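Local coordinates for cytoplasmic protein (Cryptococcus neoformans var. grubii serotype A, PDB 7LPO), which probably hydrolyses steryl beta-glucosides, releasing the sugar from the sterol, as a fungal sterylglucosidase of glycoside hydrolase family 5, at residues A[266-271]-A[403-408]; A[427-430]-A[434-437]. One frame throughout, in Å; residues are numbered along the deposited sequence.

Contact 1 (A[266-271]-A[403-408])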
# COMPACT_ATOMS: atom_id res chain seq x y z
N TRP A 266 13.46 -1.10 -3.16
CA TRP A 266 12.53 0.00 -3.37
C TRP A 266 11.28 -0.52 -4.06
O TRP A 266 11.37 -1.26 -5.04
CB TRP A 266 13.18 1.12 -4.21
CG TRP A 266 14.36 1.74 -3.53
CD1 TRP A 266 15.58 1.18 -3.34
CD2 TRP A 266 14.42 3.04 -2.93
NE1 TRP A 266 16.40 2.04 -2.67
CE2 TRP A 266 15.71 3.19 -2.40
CE3 TRP A 266 13.50 4.09 -2.80
CZ2 TRP A 266 16.11 4.34 -1.74
CZ3 TRP A 266 13.90 5.23 -2.14
CH2 TRP A 266 15.20 5.35 -1.63
N ASP A 267 10.12 -0.14 -3.52
CA ASP A 267 8.84 -0.33 -4.18
C ASP A 267 8.69 0.68 -5.31
O ASP A 267 9.32 1.74 -5.31
CB ASP A 267 7.69 -0.17 -3.18
CG ASP A 267 6.54 -1.14 -3.43
OD1 ASP A 267 6.43 -1.72 -4.54
OD2 ASP A 267 5.72 -1.33 -2.50
N SER A 268 7.86 0.34 -6.29
CA SER A 268 7.52 1.30 -7.32
C SER A 268 6.36 2.19 -6.84
O SER A 268 5.82 2.00 -5.74
CB SER A 268 7.19 0.59 -8.64
OG SER A 268 6.15 -0.33 -8.49
N ILE A 269 6.00 3.18 -7.64
CA ILE A 269 5.00 4.15 -7.23
C ILE A 269 3.75 3.44 -6.75
O ILE A 269 3.23 2.55 -7.42
CB ILE A 269 4.69 5.11 -8.38
CG1 ILE A 269 3.66 6.15 -7.93
CG2 ILE A 269 4.18 4.37 -9.59
CD1 ILE A 269 3.58 7.35 -8.87
N ASN A 270 3.26 3.85 -5.59
CA ASN A 270 2.17 3.14 -4.93
C ASN A 270 0.86 3.29 -5.69
O ASN A 270 0.50 4.39 -6.12
CB ASN A 270 2.01 3.67 -3.51
CG ASN A 270 0.95 2.90 -2.73
OD1 ASN A 270 1.16 1.75 -2.36
ND2 ASN A 270 -0.19 3.54 -2.48
N GLU A 271 0.15 2.16 -5.87
CA GLU A 271 -1.20 2.07 -6.43
C GLU A 271 -1.49 3.13 -7.48
O GLU A 271 -2.40 3.94 -7.33
CB GLU A 271 -2.22 2.17 -5.28
CG GLU A 271 -2.07 1.01 -4.29
CD GLU A 271 -3.20 0.89 -3.30
OE1 GLU A 271 -4.10 1.77 -3.29
OE2 GLU A 271 -3.19 -0.09 -2.52
N ASP A 403 1.84 -0.89 -21.91
CA ASP A 403 2.26 0.19 -22.80
C ASP A 403 2.70 1.45 -22.07
O ASP A 403 3.49 2.21 -22.63
CB ASP A 403 1.13 0.56 -23.76
CG ASP A 403 0.68 -0.61 -24.60
OD1 ASP A 403 1.50 -1.54 -24.81
OD2 ASP A 403 -0.50 -0.61 -25.03
N PHE A 404 2.21 1.70 -20.86
CA PHE A 404 2.47 2.97 -20.20
C PHE A 404 3.05 2.79 -18.80
O PHE A 404 4.04 3.44 -18.45
CB PHE A 404 1.19 3.80 -20.15
CG PHE A 404 0.66 4.17 -21.51
CD1 PHE A 404 1.40 4.98 -22.34
CD2 PHE A 404 -0.57 3.71 -21.95
CE1 PHE A 404 0.92 5.33 -23.60
CE2 PHE A 404 -1.05 4.05 -23.21
CZ PHE A 404 -0.30 4.88 -24.03
N TRP A 405 2.46 1.91 -17.99
CA TRP A 405 3.02 1.69 -16.67
C TRP A 405 4.42 1.09 -16.76
O TRP A 405 5.35 1.53 -16.08
CB TRP A 405 2.12 0.78 -15.83
CG TRP A 405 2.73 0.55 -14.49
CD1 TRP A 405 2.67 1.38 -13.40
CD2 TRP A 405 3.56 -0.54 -14.11
NE1 TRP A 405 3.39 0.85 -12.36
CE2 TRP A 405 3.95 -0.32 -12.78
CE3 TRP A 405 4.01 -1.68 -14.77
CZ2 TRP A 405 4.76 -1.21 -12.09
CZ3 TRP A 405 4.81 -2.57 -14.08
CH2 TRP A 405 5.18 -2.33 -12.75
N ALA A 406 4.59 0.07 -17.60
CA ALA A 406 5.88 -0.62 -17.67
C ALA A 406 6.97 0.33 -18.14
O ALA A 406 8.11 0.27 -17.64
CB ALA A 406 5.78 -1.83 -18.59
N LEU A 407 6.65 1.22 -19.07
CA LEU A 407 7.63 2.18 -19.55
C LEU A 407 8.08 3.12 -18.44
O LEU A 407 9.27 3.40 -18.29
CB LEU A 407 7.05 2.97 -20.72
CG LEU A 407 7.97 3.95 -21.45
CD1 LEU A 407 9.27 3.32 -21.87
CD2 LEU A 407 7.21 4.51 -22.66
N HIS A 408 7.13 3.60 -17.63
CA HIS A 408 7.51 4.38 -16.46
C HIS A 408 8.40 3.57 -15.52
O HIS A 408 9.35 4.09 -14.93
CB HIS A 408 6.27 4.87 -15.70
CG HIS A 408 6.55 5.26 -14.28
ND1 HIS A 408 7.20 6.42 -13.94
CD2 HIS A 408 6.31 4.61 -13.12
CE1 HIS A 408 7.34 6.48 -12.63
NE2 HIS A 408 6.80 5.40 -12.11
O HOH W 1 3.94 0.91 -9.37
O HOH W 2 7.51 3.99 -9.87

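Contact 2 (A[427-430]-A[434-437])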
# COMPACT_ATOMS: atom_id res chain seq x y z
N ILE A 427 8.12 -4.96 -7.27
CA ILE A 427 7.32 -4.63 -8.44
C ILE A 427 5.86 -4.63 -8.04
O ILE A 427 5.28 -5.69 -7.76
CB ILE A 427 7.59 -5.61 -9.59
CG1 ILE A 427 9.04 -5.44 -10.08
CG2 ILE A 427 6.61 -5.37 -10.72
CD1 ILE A 427 9.70 -6.72 -10.45
N GLN A 428 5.26 -3.45 -8.00
CA GLN A 428 3.86 -3.28 -7.61
C GLN A 428 3.09 -2.88 -8.86
O GLN A 428 3.01 -1.70 -9.20
CB GLN A 428 3.70 -2.22 -6.52
CG GLN A 428 2.35 -2.28 -5.82
CD GLN A 428 2.02 -0.97 -5.12
OE1 GLN A 428 0.88 -0.52 -5.14
NE2 GLN A 428 3.02 -0.37 -4.48
N ALA A 429 2.54 -3.88 -9.54
CA ALA A 429 1.67 -3.62 -10.67
C ALA A 429 0.46 -2.82 -10.21
O ALA A 429 0.13 -2.80 -9.02
CB ALA A 429 1.22 -4.93 -11.31
N PRO A 430 -0.22 -2.15 -11.14
CA PRO A 430 -1.45 -1.43 -10.77
C PRO A 430 -2.47 -2.35 -10.11
O PRO A 430 -2.57 -3.54 -10.41
CB PRO A 430 -1.96 -0.89 -12.10
CG PRO A 430 -0.71 -0.75 -12.95
CD PRO A 430 0.18 -1.89 -12.53
N GLN A 434 -2.57 -7.96 -13.33
CA GLN A 434 -1.36 -8.75 -13.32
C GLN A 434 -0.18 -7.88 -13.76
O GLN A 434 -0.35 -6.96 -14.56
CB GLN A 434 -1.47 -9.94 -14.27
CG GLN A 434 -2.45 -11.01 -13.84
CD GLN A 434 -2.43 -12.19 -14.80
OE1 GLN A 434 -2.44 -12.02 -16.02
NE2 GLN A 434 -2.37 -13.40 -14.25
N PRO A 435 1.02 -8.15 -13.25
CA PRO A 435 2.19 -7.41 -13.73
C PRO A 435 2.44 -7.73 -15.19
O PRO A 435 1.98 -8.77 -15.70
CB PRO A 435 3.33 -7.91 -12.84
CG PRO A 435 2.91 -9.27 -12.43
CD PRO A 435 1.39 -9.22 -12.31
N PRO A 436 3.14 -6.86 -15.91
CA PRO A 436 3.57 -7.20 -17.27
C PRO A 436 4.80 -8.09 -17.20
O PRO A 436 5.42 -8.27 -16.15
CB PRO A 436 3.91 -5.84 -17.88
CG PRO A 436 4.45 -5.05 -16.70
CD PRO A 436 3.78 -5.61 -15.44
N LYS A 437 5.15 -8.67 -18.34
CA LYS A 437 6.46 -9.28 -18.47
C LYS A 437 7.50 -8.18 -18.52
O LYS A 437 7.41 -7.26 -19.35
CB LYS A 437 6.52 -10.17 -19.70
CG LYS A 437 5.77 -11.49 -19.50
CD LYS A 437 4.29 -11.33 -19.81
CE LYS A 437 4.14 -11.20 -21.29
NZ LYS A 437 2.91 -10.54 -21.82

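Contact 1 (A[266-271]-A[403-408])
Ile269 and His408 meet where the loop after strand 263-267 faces helix 400-419, and their side chains cross at about a right angle. From the helix, CB of His408 points at the loop, and CG stands nearly opposite the backbone N about the first torsion (chi1 160°), sending the imidazole across the gap. Of the ring nitrogens, ND1 turns to Gln237 OE1, a hydrogen bond to helix 232-254. On the other side of the ring CD2 lies 4.1 Å from Ile269 CG2, and the tip, NE2, comes to 3.8 Å from that same methyl, which approaches obliquely. NE2 also holds a water at 2.7 Å, and this water accepts from Ile269 N, 2.8 Å away. One nitrogen thus ties the ring to a second helix while the other reaches the loop through a single water.

Trp405, one helical turn earlier, repeats the scheme. Its indole presents an edge, with Ser268 OG near the ring plane and 4.0 Å from CZ2. A second water lies in that plane too: its oxygen is 3.0 Å from Trp405 NE1 and 2.7 Å from Ser268 OG, accepting from both, and it donates to Ile269 O. Having spent its proton there, Ser268 OG can accept the backbone N-H of Gln428. Buried water therefore does the polar joining, and direct touching comes down to two places, Ile269 CG2 against the imidazole and Ser268 OG at the indole edge.

Farther along the loop, Glu271 hydrogen-bonds a Tris molecule, probably from the crystallisation liquor. Asn270-Glu271, just past the fourth barrel strand, match the Asn-Glu signature of the clan GH-A (beta/alpha)8 glycosidases, to which family 5 belongs; the residues before them meet helix 400-419 partly directly and partly through water.

Contact 2 (A[427-430]-A[434-437])
Ala429 and Pro435 make the apolar part of this contact, in a loop that doubles back after strand 424-427. The alanine methyl points across the fold: CB sits 3.6 Å from Pro435 CA and 3.8 Å from Pro435 N, so it presses on the backbone end of the pyrrolidine. Ala429 CB and Pro435 CB are 4.0 Å apart, and Gln434 C closes the approach from the preceding peptide. The backbones come within 4.9 Å of each other at Ala429 CA and Pro435 CA, and the methyl lies in that approach.

Polar groups look elsewhere. Gln428, whose CB points away from 434-437, has its side chain against Asn270 and His452, while Gln434 sends NE2 to Asp507 on helix 490-512. That helix also supplies Ile511 against Pro435, and Pro436 leans on Trp405 of helix 400-419.

Backbone chemistry is consistent with the absence of hydrogen bonds between the arms. Neither Pro435 nor Pro436 has an N-H to offer, and residues 434-436 adopt extended, polyproline-II-like angles (phi -65° and psi 158° at Pro435). Between the two arms the contact is apolar packing, consistent with a spacing set by close packing and by the short connection of three residues that joins them.

Contact 1 comes first along the chain, and the centres of the two contacts lie about 8 Å apart on the same side of the chain's centre. Parallel neighbours 263-267 and 424-427 of the (beta/alpha)8 barrel lead into the two loops, and helix 400-419 runs between them in sequence. Gln428 is the bridge: besides its backbone bond to Ser268, its OE1 takes the backbone N-H of Glu271, its CB packs on Asp267, and its O lies 3.4 Å from Trp405 CZ2. The two loops are therefore coupled, with residues 427-430 lying against the loop that carries the Tris-bound Glu271.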